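Local coordinates for translocator protein BipD (Burkholderia pseudomallei, PDB 3NFT), which is required for invasion of epithelial cells and survival within host cells, and probably regulates secretion of the effectors BipB and BipC by the type III secretion system, at residues D136-Y150 with L191-W205. Sequence-based numbering, arbitrary orientation.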
loop_
_atom_site.group_PDB
_atom_site.type_symbol
_atom_site.label_atom_id
_atom_site.label_comp_id
_atom_site.label_asym_id
_atom_site.label_seq_id
_atom_site.Cartn_x
_atom_site.Cartn_y
_atom_site.Cartn_z
ATOM N N ASP A 136 -7.743 -4.528 10.333
ATOM C CA ASP A 136 -7.092 -5.113 11.511
ATOM C C ASP A 136 -7.700 -4.590 12.806
ATOM O O ASP A 136 -7.896 -5.350 13.753
ATOM C CB ASP A 136 -5.589 -4.859 11.498
ATOM C CG ASP A 136 -4.852 -5.732 10.508
ATOM O OD1 ASP A 136 -5.386 -6.782 10.103
ATOM O OD2 ASP A 136 -3.734 -5.361 10.123
ATOM N N ILE A 137 -8.002 -3.293 12.853
ATOM C CA ILE A 137 -8.695 -2.748 14.017
ATOM C C ILE A 137 -9.992 -3.445 14.306
ATOM O O ILE A 137 -10.280 -3.820 15.447
ATOM C CB ILE A 137 -9.037 -1.235 13.835
ATOM C CG1 ILE A 137 -7.771 -0.405 13.915
ATOM C CG2 ILE A 137 -10.111 -0.775 14.857
ATOM C CD1 ILE A 137 -7.979 0.989 13.271
ATOM N N ASP A 138 -10.795 -3.576 13.258
ATOM C CA ASP A 138 -12.095 -4.217 13.373
ATOM C C ASP A 138 -11.973 -5.670 13.778
ATOM O O ASP A 138 -12.718 -6.148 14.654
ATOM C CB ASP A 138 -12.826 -4.148 12.020
ATOM C CG ASP A 138 -13.428 -2.787 11.728
ATOM O OD1 ASP A 138 -13.941 -2.629 10.591
ATOM O OD2 ASP A 138 -13.412 -1.881 12.587
ATOM N N ALA A 139 -11.082 -6.406 13.111
ATOM C CA ALA A 139 -10.876 -7.816 13.408
ATOM C C ALA A 139 -10.505 -7.997 14.871
ATOM O O ALA A 139 -11.068 -8.829 15.587
ATOM C CB ALA A 139 -9.753 -8.400 12.537
ATOM N N TYR A 140 -9.524 -7.236 15.324
ATOM C CA TYR A 140 -9.062 -7.433 16.674
ATOM C C TYR A 140 -10.088 -7.035 17.702
ATOM O O TYR A 140 -10.200 -7.688 18.740
ATOM C CB TYR A 140 -7.723 -6.728 16.939
ATOM C CG TYR A 140 -6.610 -7.737 17.051
ATOM C CD1 TYR A 140 -5.684 -7.916 16.051
ATOM C CD2 TYR A 140 -6.537 -8.550 18.163
ATOM C CE1 TYR A 140 -4.680 -8.863 16.184
ATOM C CE2 TYR A 140 -5.559 -9.491 18.296
ATOM C CZ TYR A 140 -4.639 -9.647 17.310
ATOM O OH TYR A 140 -3.703 -10.627 17.501
ATOM N N ALA A 141 -10.838 -5.979 17.422
ATOM C CA ALA A 141 -11.902 -5.575 18.300
ATOM C C ALA A 141 -12.936 -6.696 18.427
ATOM O O ALA A 141 -13.417 -6.985 19.519
ATOM C CB ALA A 141 -12.565 -4.275 17.789
ATOM N N THR A 142 -13.320 -7.304 17.304
ATOM C CA THR A 142 -14.333 -8.355 17.330
ATOM C C THR A 142 -13.810 -9.572 18.088
ATOM O O THR A 142 -14.502 -10.156 18.910
ATOM C CB THR A 142 -14.701 -8.775 15.904
ATOM O OG1 THR A 142 -15.206 -7.638 15.202
ATOM C CG2 THR A 142 -15.761 -9.861 15.955
ATOM N N ILE A 143 -12.567 -9.954 17.809
ATOM C CA ILE A 143 -11.978 -11.118 18.462
ATOM C C ILE A 143 -11.821 -10.884 19.959
ATOM O O ILE A 143 -12.178 -11.726 20.778
ATOM C CB ILE A 143 -10.605 -11.444 17.872
ATOM C CG1 ILE A 143 -10.738 -11.818 16.399
ATOM C CG2 ILE A 143 -9.897 -12.557 18.660
ATOM C CD1 ILE A 143 -9.440 -11.776 15.661
ATOM N N VAL A 144 -11.264 -9.727 20.326
ATOM C CA VAL A 144 -11.098 -9.450 21.753
ATOM C C VAL A 144 -12.423 -9.311 22.500
ATOM O O VAL A 144 -12.528 -9.806 23.615
ATOM C CB VAL A 144 -10.158 -8.262 21.978
ATOM C CG1 VAL A 144 -10.142 -7.868 23.455
ATOM C CG2 VAL A 144 -8.771 -8.654 21.487
ATOM N N GLU A 145 -13.434 -8.680 21.888
ATOM C CA GLU A 145 -14.795 -8.617 22.470
ATOM C C GLU A 145 -15.329 -10.009 22.747
ATOM O O GLU A 145 -15.802 -10.293 23.833
ATOM C CB GLU A 145 -15.786 -7.925 21.518
ATOM C CG GLU A 145 -17.325 -8.230 21.750
ATOM C CD GLU A 145 -17.883 -7.598 22.991
ATOM O OE1 GLU A 145 -19.073 -7.834 23.317
ATOM O OE2 GLU A 145 -17.135 -6.844 23.639
ATOM N N GLY A 146 -15.234 -10.876 21.756
ATOM C CA GLY A 146 -15.780 -12.227 21.898
ATOM C C GLY A 146 -15.035 -13.052 22.922
ATOM O O GLY A 146 -15.622 -13.753 23.756
ATOM N N LEU A 147 -13.716 -12.997 22.868
ATOM C CA LEU A 147 -12.929 -13.750 23.826
ATOM C C LEU A 147 -13.139 -13.216 25.246
ATOM O O LEU A 147 -13.125 -13.981 26.199
ATOM C CB LEU A 147 -11.463 -13.795 23.427
ATOM C CG LEU A 147 -11.063 -14.965 22.499
ATOM C CD1 LEU A 147 -11.060 -16.305 23.212
ATOM C CD2 LEU A 147 -11.959 -15.071 21.254
ATOM N N THR A 148 -13.328 -11.909 25.383
ATOM C CA THR A 148 -13.557 -11.362 26.709
ATOM C C THR A 148 -14.947 -11.745 27.218
ATOM O O THR A 148 -15.138 -11.997 28.400
ATOM C CB THR A 148 -13.334 -9.834 26.748
ATOM O OG1 THR A 148 -11.993 -9.552 26.294
ATOM C CG2 THR A 148 -13.535 -9.282 28.162
ATOM N N LYS A 149 -15.929 -11.798 26.318
ATOM C CA LYS A 149 -17.227 -12.316 26.715
ATOM C C LYS A 149 -17.160 -13.763 27.193
ATOM O O LYS A 149 -17.774 -14.146 28.202
ATOM C CB LYS A 149 -18.201 -12.180 25.550
ATOM C CG LYS A 149 -19.537 -12.761 25.844
ATOM C CD LYS A 149 -20.325 -12.041 26.907
ATOM C CE LYS A 149 -21.811 -12.419 26.778
ATOM N NZ LYS A 149 -22.582 -12.117 27.989
ATOM N N TYR A 150 -16.425 -14.591 26.462
ATOM C CA TYR A 150 -16.142 -15.957 26.895
ATOM C C TYR A 150 -15.514 -16.007 28.277
ATOM O O TYR A 150 -15.944 -16.730 29.162
ATOM C CB TYR A 150 -15.234 -16.615 25.885
ATOM C CG TYR A 150 -14.415 -17.812 26.340
ATOM C CD1 TYR A 150 -15.015 -18.995 26.783
ATOM C CD2 TYR A 150 -13.041 -17.795 26.259
ATOM C CE1 TYR A 150 -14.261 -20.080 27.138
ATOM C CE2 TYR A 150 -12.270 -18.885 26.622
ATOM C CZ TYR A 150 -12.885 -20.037 27.065
ATOM O OH TYR A 150 -12.123 -21.129 27.395
ATOM N N LEU A 191 -21.209 -20.315 23.617
ATOM C CA LEU A 191 -19.949 -19.650 23.325
ATOM C C LEU A 191 -20.105 -18.661 22.166
ATOM O O LEU A 191 -20.751 -18.960 21.150
ATOM C CB LEU A 191 -18.842 -20.659 23.015
ATOM C CG LEU A 191 -18.384 -21.485 24.219
ATOM C CD1 LEU A 191 -17.477 -22.634 23.771
ATOM C CD2 LEU A 191 -17.691 -20.596 25.278
ATOM N N PRO A 192 -19.535 -17.456 22.309
ATOM C CA PRO A 192 -19.586 -16.452 21.251
ATOM C C PRO A 192 -18.894 -16.920 19.990
ATOM O O PRO A 192 -17.931 -17.659 20.055
ATOM C CB PRO A 192 -18.799 -15.268 21.838
ATOM C CG PRO A 192 -18.499 -15.596 23.165
ATOM C CD PRO A 192 -18.717 -17.029 23.445
ATOM N N THR A 193 -19.402 -16.511 18.843
ATOM C CA THR A 193 -18.687 -16.701 17.592
ATOM C C THR A 193 -18.393 -15.329 17.014
ATOM O O THR A 193 -19.062 -14.347 17.341
ATOM C CB THR A 193 -19.497 -17.547 16.609
ATOM O OG1 THR A 193 -20.659 -16.817 16.230
ATOM C CG2 THR A 193 -19.886 -18.851 17.242
ATOM N N MET A 194 -17.361 -15.250 16.191
ATOM C CA MET A 194 -16.920 -13.988 15.654
ATOM C C MET A 194 -16.708 -14.155 14.160
ATOM O O MET A 194 -16.343 -15.224 13.702
ATOM C CB MET A 194 -15.620 -13.585 16.340
ATOM C CG MET A 194 -15.762 -13.297 17.852
ATOM S SD MET A 194 -14.433 -14.018 18.846
ATOM C CE MET A 194 -15.021 -15.689 19.011
ATOM N N GLN A 195 -16.965 -13.095 13.411
ATOM C CA GLN A 195 -16.767 -13.112 11.975
ATOM C C GLN A 195 -15.637 -12.155 11.665
ATOM O O GLN A 195 -15.716 -10.977 11.993
ATOM C CB GLN A 195 -18.043 -12.671 11.256
ATOM C CG GLN A 195 -17.881 -12.509 9.767
ATOM C CD GLN A 195 -17.585 -13.817 9.075
ATOM O OE1 GLN A 195 -18.350 -14.778 9.201
ATOM N NE2 GLN A 195 -16.466 -13.869 8.347
ATOM N N LEU A 196 -14.587 -12.671 11.042
ATOM C CA LEU A 196 -13.497 -11.832 10.554
ATOM C C LEU A 196 -13.981 -10.957 9.391
ATOM O O LEU A 196 -14.938 -11.324 8.684
ATOM C CB LEU A 196 -12.318 -12.699 10.096
ATOM C CG LEU A 196 -11.556 -13.459 11.183
ATOM C CD1 LEU A 196 -10.544 -14.439 10.610
ATOM C CD2 LEU A 196 -10.867 -12.462 12.093
ATOM N N PRO A 197 -13.320 -9.810 9.163
ATOM C CA PRO A 197 -13.661 -8.954 8.021
ATOM C C PRO A 197 -13.582 -9.722 6.703
ATOM O O PRO A 197 -12.764 -10.645 6.559
ATOM C CB PRO A 197 -12.590 -7.856 8.072
ATOM C CG PRO A 197 -12.083 -7.861 9.498
ATOM C CD PRO A 197 -12.181 -9.287 9.945
ATOM N N LYS A 198 -14.434 -9.368 5.743
ATOM C CA LYS A 198 -14.342 -9.956 4.410
ATOM C C LYS A 198 -12.951 -9.644 3.845
ATOM O O LYS A 198 -12.398 -8.559 4.079
ATOM C CB LYS A 198 -15.444 -9.422 3.484
ATOM C CG LYS A 198 -15.661 -10.293 2.248
ATOM C CD LYS A 198 -16.843 -9.828 1.406
ATOM C CE LYS A 198 -17.079 -10.776 0.216
ATOM N NZ LYS A 198 -18.210 -10.340 -0.676
ATOM N N GLY A 199 -12.365 -10.619 3.157
ATOM C CA GLY A 199 -11.002 -10.492 2.633
ATOM C C GLY A 199 -9.901 -10.929 3.589
ATOM O O GLY A 199 -8.723 -10.905 3.226
ATOM N N ALA A 200 -10.266 -11.352 4.803
ATOM C CA ALA A 200 -9.265 -11.706 5.801
ATOM C C ALA A 200 -8.442 -12.921 5.356
ATOM O O ALA A 200 -8.964 -13.858 4.765
ATOM C CB ALA A 200 -9.919 -11.946 7.156
ATOM N N ASP A 201 -7.144 -12.885 5.635
ATOM C CA ASP A 201 -6.232 -13.968 5.305
ATOM C C ASP A 201 -6.391 -15.014 6.403
ATOM O O ASP A 201 -5.865 -14.874 7.507
ATOM C CB ASP A 201 -4.802 -13.416 5.229
ATOM C CG ASP A 201 -3.764 -14.454 4.817
ATOM O OD1 ASP A 201 -3.962 -15.668 5.024
ATOM O OD2 ASP A 201 -2.699 -14.013 4.309
ATOM N N ILE A 202 -7.137 -16.071 6.106
ATOM C CA ILE A 202 -7.513 -17.041 7.136
ATOM C C ILE A 202 -6.316 -17.780 7.717
ATOM O O ILE A 202 -6.242 -18.010 8.924
ATOM C CB ILE A 202 -8.539 -18.061 6.592
ATOM C CG1 ILE A 202 -9.820 -17.352 6.165
ATOM C CG2 ILE A 202 -8.817 -19.150 7.616
ATOM C CD1 ILE A 202 -10.438 -16.468 7.191
ATOM N N ALA A 203 -5.377 -18.163 6.854
ATOM C CA ALA A 203 -4.164 -18.845 7.312
ATOM C C ALA A 203 -3.368 -17.958 8.278
ATOM O O ALA A 203 -2.883 -18.433 9.306
ATOM C CB ALA A 203 -3.307 -19.247 6.113
ATOM N N ARG A 204 -3.240 -16.673 7.946
ATOM C CA ARG A 204 -2.557 -15.724 8.824
ATOM C C ARG A 204 -3.255 -15.626 10.180
ATOM O O ARG A 204 -2.608 -15.678 11.218
ATOM C CB ARG A 204 -2.474 -14.337 8.174
ATOM C CG ARG A 204 -1.496 -13.368 8.864
ATOM C CD ARG A 204 -2.142 -12.554 9.977
ATOM N NE ARG A 204 -2.724 -11.297 9.509
ATOM C CZ ARG A 204 -3.288 -10.383 10.297
ATOM N NH1 ARG A 204 -3.362 -10.576 11.614
ATOM N NH2 ARG A 204 -3.787 -9.271 9.761
ATOM N N TRP A 205 -4.572 -15.478 10.165
ATOM C CA TRP A 205 -5.330 -15.368 11.413
ATOM C C TRP A 205 -5.296 -16.658 12.238
ATOM O O TRP A 205 -5.216 -16.601 13.465
ATOM C CB TRP A 205 -6.752 -14.892 11.166
ATOM C CG TRP A 205 -6.814 -13.412 10.895
ATOM C CD1 TRP A 205 -6.895 -12.807 9.687
ATOM C CD2 TRP A 205 -6.707 -12.365 11.860
ATOM N NE1 TRP A 205 -6.901 -11.446 9.825
ATOM C CE2 TRP A 205 -6.791 -11.150 11.159
ATOM C CE3 TRP A 205 -6.592 -12.338 13.244
ATOM C CZ2 TRP A 205 -6.731 -9.921 11.804
ATOM C CZ3 TRP A 205 -6.539 -11.097 13.880
ATOM C CH2 TRP A 205 -6.604 -9.926 13.158
HETATM O O HOH W 1 -14.423 -8.487 12.468
#
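The six-membered ring of W205 is the knob of this contact, set into a hollow of helix 136-150 lined by D136, A139, Y140 and I143. A139 CB lies 3.5 Å from W205 CZ2 on the hollow's floor, and I143 CD1 comes 3.5 Å from CZ3 of the indole. Y140 CD1 approaches the indole edge near its plane, the two rings tilted 57° apart, while Y140 OH is hydrogen-bonded to E208. Both indole faces are covered from within 191-205: R204 NH1 lies over the rim of one, L196 CD2 over the centre of the other. Bends at chi2 and chi3 fold R204 back across the indole; in the conformer described, NH2 reaches D136 OD1 (3.0 Å) in a bent salt bridge (137°), in the guanidinium plane but out of the carboxylate plane. Further along, M194 fills a second hollow. Its CG, anti to the carbonyl carbon (chi1 -65°), rests against T142 O; its sulfur then turns over bare G146, SD lying 3.8 Å from G146 CA and 3.6 Å from L147 CD2. P192 CG packs on G146 O, and L191 CD2 lies alongside the Y150 ring. A water donates to both T142 OG1 and Q195 O at the margin. Strand 193-195, an outer strand, within this chain, of a three-stranded antiparallel sheet, runs antiparallel to helix 136-150, joining a small alpha/beta subdomain to the long coiled-coil helix 121-160 of a type III secretion tip protein.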